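Local coordinates for GTPase activator-like protein (Chaetomium thermophilum, PDB 5HIU) that is the fungal counterpart of TSC2, a probable GTPase activator; the chain here is an N-terminal, all-helical part of that larger protein, at residues Asp212-Ile217 against His232-Leu237; Ser236-Gly241 against Ile273-Arg278. One frame throughout, in Å; residues are numbered along the deposited sequence.

Interaction 1 (Asp212-Ile217 against His232-Leu237)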
loop_
_atom_site.group_PDB
_atom_site.type_symbol
_atom_site.label_atom_id
_atom_site.label_comp_id
_atom_site.label_asym_id
_atom_site.label_seq_id
_atom_site.Cartn_x
_atom_site.Cartn_y
_atom_site.Cartn_z
ATOM N N ASP A 212 -9.398 -2.388 -3.154
ATOM C CA ASP A 212 -9.828 -1.252 -3.994
ATOM C C ASP A 212 -9.684 0.073 -3.273
ATOM O O ASP A 212 -9.182 1.054 -3.821
ATOM C CB ASP A 212 -11.307 -1.372 -4.406
ATOM C CG ASP A 212 -11.570 -2.528 -5.319
ATOM O OD1 ASP A 212 -10.609 -3.177 -5.769
ATOM O OD2 ASP A 212 -12.754 -2.802 -5.585
ATOM N N MET A 213 -10.160 0.099 -2.045
ATOM C CA MET A 213 -10.153 1.315 -1.256
ATOM C C MET A 213 -8.716 1.834 -1.037
ATOM O O MET A 213 -8.460 3.039 -1.161
ATOM C CB MET A 213 -10.839 1.024 0.080
ATOM C CG MET A 213 -11.170 2.216 0.949
ATOM S SD MET A 213 -12.338 3.318 0.158
ATOM C CE MET A 213 -11.278 4.682 -0.340
ATOM N N LEU A 214 -7.782 0.924 -0.742
ATOM C CA LEU A 214 -6.396 1.317 -0.498
ATOM C C LEU A 214 -5.715 1.839 -1.750
ATOM O O LEU A 214 -4.863 2.731 -1.681
ATOM C CB LEU A 214 -5.578 0.146 -0.026
ATOM C CG LEU A 214 -6.073 -0.529 1.223
ATOM C CD1 LEU A 214 -5.561 -1.945 1.162
ATOM C CD2 LEU A 214 -5.615 0.212 2.468
ATOM N N LEU A 215 -6.070 1.263 -2.889
ATOM C CA LEU A 215 -5.412 1.644 -4.111
ATOM C C LEU A 215 -5.903 3.002 -4.559
ATOM O O LEU A 215 -5.117 3.809 -5.047
ATOM C CB LEU A 215 -5.633 0.600 -5.185
ATOM C CG LEU A 215 -5.063 -0.762 -4.835
ATOM C CD1 LEU A 215 -5.266 -1.683 -6.019
ATOM C CD2 LEU A 215 -3.594 -0.726 -4.422
ATOM N N LYS A 216 -7.196 3.250 -4.394
ATOM C CA LYS A 216 -7.768 4.582 -4.629
ATOM C C LYS A 216 -6.888 5.596 -3.886
ATOM O O LYS A 216 -6.250 6.476 -4.478
ATOM C CB LYS A 216 -9.203 4.617 -4.093
ATOM C CG LYS A 216 -10.144 5.625 -4.730
ATOM C CD LYS A 216 -11.581 5.399 -4.248
ATOM C CE LYS A 216 -12.560 5.426 -5.413
ATOM N NZ LYS A 216 -13.988 5.437 -4.984
ATOM N N ILE A 217 -6.811 5.417 -2.578
ATOM C CA ILE A 217 -6.039 6.310 -1.740
ATOM C C ILE A 217 -4.592 6.413 -2.217
ATOM O O ILE A 217 -4.012 7.491 -2.216
ATOM C CB ILE A 217 -6.116 5.865 -0.282
ATOM C CG1 ILE A 217 -7.557 6.045 0.215
ATOM C CG2 ILE A 217 -5.158 6.654 0.588
ATOM C CD1 ILE A 217 -7.857 5.252 1.467
ATOM N N HIS A 232 1.903 -0.692 3.840
ATOM C CA HIS A 232 1.946 -1.576 5.000
ATOM C C HIS A 232 0.661 -2.373 5.125
ATOM O O HIS A 232 0.719 -3.543 5.478
ATOM C CB HIS A 232 2.329 -0.804 6.265
ATOM C CG HIS A 232 3.690 -0.190 6.158
ATOM N ND1 HIS A 232 4.776 -0.886 5.665
ATOM C CD2 HIS A 232 4.130 1.066 6.402
ATOM C CE1 HIS A 232 5.832 -0.092 5.639
ATOM N NE2 HIS A 232 5.468 1.099 6.080
ATOM N N VAL A 233 -0.476 -1.795 4.730
ATOM C CA VAL A 233 -1.710 -2.561 4.759
ATOM C C VAL A 233 -1.606 -3.719 3.786
ATOM O O VAL A 233 -1.979 -4.837 4.100
ATOM C CB VAL A 233 -2.942 -1.693 4.500
ATOM C CG1 VAL A 233 -4.131 -2.537 4.064
ATOM C CG2 VAL A 233 -3.284 -0.918 5.753
ATOM N N ILE A 234 -1.059 -3.457 2.620
ATOM C CA ILE A 234 -0.932 -4.469 1.591
ATOM C C ILE A 234 0.102 -5.494 1.978
ATOM O O ILE A 234 -0.109 -6.674 1.792
ATOM C CB ILE A 234 -0.618 -3.835 0.223
ATOM C CG1 ILE A 234 -1.876 -3.155 -0.302
ATOM C CG2 ILE A 234 -0.162 -4.890 -0.788
ATOM C CD1 ILE A 234 -1.573 -2.110 -1.349
ATOM N N GLU A 235 1.218 -5.039 2.531
ATOM C CA GLU A 235 2.204 -5.948 3.118
ATOM C C GLU A 235 1.459 -6.877 4.061
ATOM O O GLU A 235 1.646 -8.073 4.016
ATOM C CB GLU A 235 3.270 -5.137 3.835
ATOM C CG GLU A 235 4.435 -5.889 4.459
ATOM C CD GLU A 235 5.388 -4.966 5.232
ATOM O OE1 GLU A 235 5.217 -3.726 5.211
ATOM O OE2 GLU A 235 6.323 -5.469 5.878
ATOM N N SER A 236 0.578 -6.333 4.889
ATOM C CA SER A 236 -0.124 -7.144 5.842
ATOM C C SER A 236 -0.934 -8.171 5.125
ATOM O O SER A 236 -0.903 -9.353 5.488
ATOM C CB SER A 236 -1.059 -6.319 6.696
ATOM O OG SER A 236 -0.391 -5.911 7.855
ATOM N N LEU A 237 -1.691 -7.730 4.127
ATOM C CA LEU A 237 -2.529 -8.666 3.428
ATOM C C LEU A 237 -1.676 -9.823 2.996
ATOM O O LEU A 237 -1.947 -10.973 3.361
ATOM C CB LEU A 237 -3.216 -8.041 2.228
ATOM C CG LEU A 237 -4.460 -7.243 2.576
ATOM C CD1 LEU A 237 -5.139 -6.816 1.286
ATOM C CD2 LEU A 237 -5.435 -8.047 3.422
#

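Interaction 2 (Ser236-Gly241 against Ile273-Arg278)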
loop_
_atom_site.group_PDB
_atom_site.type_symbol
_atom_site.label_atom_id
_atom_site.label_comp_id
_atom_site.label_asym_id
_atom_site.label_seq_id
_atom_site.Cartn_x
_atom_site.Cartn_y
_atom_site.Cartn_z
ATOM N N SER A 236 0.578 -6.333 4.889
ATOM C CA SER A 236 -0.124 -7.144 5.842
ATOM C C SER A 236 -0.934 -8.171 5.125
ATOM O O SER A 236 -0.903 -9.353 5.488
ATOM C CB SER A 236 -1.059 -6.319 6.696
ATOM O OG SER A 236 -0.391 -5.911 7.855
ATOM N N LEU A 237 -1.691 -7.730 4.127
ATOM C CA LEU A 237 -2.529 -8.666 3.428
ATOM C C LEU A 237 -1.676 -9.823 2.996
ATOM O O LEU A 237 -1.947 -10.973 3.361
ATOM C CB LEU A 237 -3.216 -8.041 2.228
ATOM C CG LEU A 237 -4.460 -7.243 2.576
ATOM C CD1 LEU A 237 -5.139 -6.816 1.286
ATOM C CD2 LEU A 237 -5.435 -8.047 3.422
ATOM N N VAL A 238 -0.616 -9.520 2.258
ATOM C CA VAL A 238 0.194 -10.592 1.682
ATOM C C VAL A 238 0.908 -11.386 2.761
ATOM O O VAL A 238 1.051 -12.574 2.647
ATOM C CB VAL A 238 1.171 -10.112 0.582
ATOM C CG1 VAL A 238 0.400 -9.502 -0.578
ATOM C CG2 VAL A 238 2.174 -9.113 1.115
ATOM N N THR A 239 1.344 -10.740 3.820
ATOM C CA THR A 239 2.051 -11.454 4.851
ATOM C C THR A 239 1.097 -12.394 5.584
ATOM O O THR A 239 1.434 -13.554 5.820
ATOM C CB THR A 239 2.733 -10.492 5.851
ATOM O OG1 THR A 239 3.559 -9.553 5.158
ATOM C CG2 THR A 239 3.613 -11.243 6.807
ATOM N N PHE A 240 -0.095 -11.923 5.931
ATOM C CA PHE A 240 -0.984 -12.701 6.836
ATOM C C PHE A 240 -2.253 -13.302 6.246
ATOM O O PHE A 240 -2.868 -14.129 6.881
ATOM C CB PHE A 240 -1.358 -11.856 8.031
ATOM C CG PHE A 240 -0.174 -11.374 8.806
ATOM C CD1 PHE A 240 0.573 -12.259 9.565
ATOM C CD2 PHE A 240 0.205 -10.036 8.769
ATOM C CE1 PHE A 240 1.678 -11.816 10.277
ATOM C CE2 PHE A 240 1.309 -9.594 9.488
ATOM C CZ PHE A 240 2.043 -10.477 10.233
ATOM N N GLY A 241 -2.626 -12.889 5.044
ATOM C CA GLY A 241 -3.763 -13.445 4.324
ATOM C C GLY A 241 -3.408 -13.596 2.861
ATOM O O GLY A 241 -2.338 -14.139 2.535
ATOM N N ILE A 273 6.601 -5.691 -2.768
ATOM C CA ILE A 273 6.573 -6.358 -4.064
ATOM C C ILE A 273 7.369 -7.658 -3.961
ATOM O O ILE A 273 7.020 -8.636 -4.638
ATOM C CB ILE A 273 7.100 -5.453 -5.204
ATOM C CG1 ILE A 273 6.096 -4.351 -5.515
ATOM C CG2 ILE A 273 7.331 -6.230 -6.496
ATOM C CD1 ILE A 273 6.715 -3.198 -6.277
ATOM N N SER A 274 8.424 -7.688 -3.131
ATOM C CA SER A 274 9.253 -8.885 -3.067
ATOM C C SER A 274 8.430 -10.018 -2.507
ATOM O O SER A 274 8.412 -11.127 -3.063
ATOM C CB SER A 274 10.536 -8.687 -2.256
ATOM O OG SER A 274 10.271 -8.026 -1.036
ATOM N N ILE A 275 7.714 -9.730 -1.422
ATOM C CA ILE A 275 6.858 -10.730 -0.805
ATOM C C ILE A 275 5.951 -11.306 -1.882
ATOM O O ILE A 275 5.926 -12.515 -2.093
ATOM C CB ILE A 275 6.037 -10.134 0.348
ATOM C CG1 ILE A 275 6.959 -9.852 1.538
ATOM C CG2 ILE A 275 4.925 -11.081 0.751
ATOM C CD1 ILE A 275 6.478 -8.766 2.481
ATOM N N ILE A 276 5.239 -10.440 -2.590
ATOM C CA ILE A 276 4.311 -10.903 -3.622
ATOM C C ILE A 276 5.019 -11.779 -4.675
ATOM O O ILE A 276 4.469 -12.795 -5.146
ATOM C CB ILE A 276 3.618 -9.721 -4.328
ATOM C CG1 ILE A 276 2.794 -8.919 -3.329
ATOM C CG2 ILE A 276 2.716 -10.223 -5.455
ATOM C CD1 ILE A 276 2.344 -7.571 -3.838
ATOM N N CYS A 277 6.226 -11.367 -5.049
ATOM C CA CYS A 277 6.990 -12.066 -6.081
ATOM C C CYS A 277 7.392 -13.474 -5.659
ATOM O O CYS A 277 7.357 -14.405 -6.469
ATOM C CB CYS A 277 8.226 -11.261 -6.460
ATOM S SG CYS A 277 7.829 -10.006 -7.689
ATOM N N ARG A 278 7.756 -13.620 -4.386
ATOM C CA ARG A 278 8.151 -14.905 -3.848
ATOM C C ARG A 278 6.959 -15.790 -3.454
ATOM O O ARG A 278 7.129 -16.767 -2.733
ATOM C CB ARG A 278 9.069 -14.688 -2.650
ATOM C CG ARG A 278 10.424 -14.122 -3.025
ATOM C CD ARG A 278 11.224 -13.787 -1.782
ATOM N NE ARG A 278 10.676 -12.594 -1.150
ATOM C CZ ARG A 278 10.736 -12.312 0.148
ATOM N NH1 ARG A 278 11.328 -13.139 0.998
ATOM N NH2 ARG A 278 10.189 -11.186 0.601
#

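Interaction 1 (Asp212-Ile217 against His232-Leu237)
L214 straddles one methyl of V233: L214 CD1 lies 3.3 Å from V233 CG1, and L214 CD2 comes within 3.5 Å of that same V233 CG1. The methyl thus sits in the fork of the leucine. V233 puts it there by holding CG1 roughly trans to its own backbone N (chi1 160°), while its other methyl, CG2, meets the leucine less closely. The longer leucine reaches across the gap to the shorter valine; L214 CA and V233 CA, 8.0 Å apart, are the nearest CA atoms of the two segments. L214 CD1 also touches I234 CG1 at 4.1 Å, where the two side chains slide past each other in opposite directions.

These residues join helix 204-219 to helix 224-240. Segments 212-217 and 232-237 run roughly antiparallel (151° between their directions, axes 10.9 Å apart at closest), and such consecutive helices are consistent with an alpha-solenoid of HEAT-like character. No hydrogen bond links the two segments, as expected for a buried seam of aliphatic groups.

The first bond of L215 does not point at the other helix, but its end comes nearer to it, so that L215 CD2 meets I234 CD1 at 3.9 Å with the two side chains about perpendicular. L215 also touches Y250 and V254 of helix 245-261, and I234 touches T272 of helix 266-277. Polar residues lie off the seam. H232 ND1 donates to E235 OE1 (2.9 Å, 161°), the acceptor lying in the plane of the ring, and D212 forms a salt bridge with K247.

Interaction 2 (Ser236-Gly241 against Ile273-Arg278)
I275 is the first residue of 273-278 to meet the other helix, and it does so through both of its branches. Its short branch packs on V238, with I275 CG2 3.4 Å from V238 CG2, the two side chains crossing at a slant. Its long branch, held beside the backbone N (chi1 -72°), carries I275 CD1 to 4.0 Å from T239 OG1. That approach is van der Waals contact: the hydroxyl is hydrogen-bonded to E235 O one turn back in its own helix. A threonine suits this exposed margin because its hydroxyl can face polar surroundings while I275 CD1 packs beside it.

I276 follows and takes the other methyl of V238. I276 CG1 is 3.7 Å from V238 CG1, the side chains lying about at right angles, so the small valine is shared by two larger isoleucines where V238 CA and I276 CA come to 6.7 Å. I276 is also buried against L248 and L255 of helix 245-261.

The side chain of R278, just past the helix end, folds back to the helix, with a weak hydrogen bond from R278 NE to S274 O (3.3 Å); it also touches Y331.

Segments 236-240 and 273-277 run in roughly the same direction, 36° apart, with axes 9.7 Å apart at closest. Two helices packed side by side in this way, with one helix, 245-261, between them in sequence, fit an alpha-solenoid, probably of HEAT-like type.

In the fold
Helix 224-240 takes part in both contacts, whose segments overlap at S236 and L237, though neither residue makes a close contact across; the centres are 12 Å apart. Interaction 1 lies close to the middle of the chain and is wholly buried, binding the helix to its roughly antiparallel predecessor. Interaction 2 is nearer the helix ends and only partly buried, binding the same helix to a neighbour that runs its way. Both rest on aliphatic side chains without a hydrogen bond across, but leucines predominate on the partner helix in the first, isoleucines in the second, where a threonine marks the exposed margin. The two regions meet where E235 CG, in a segment of interaction 1, lies 4.0 Å from I275 CD1 of interaction 2.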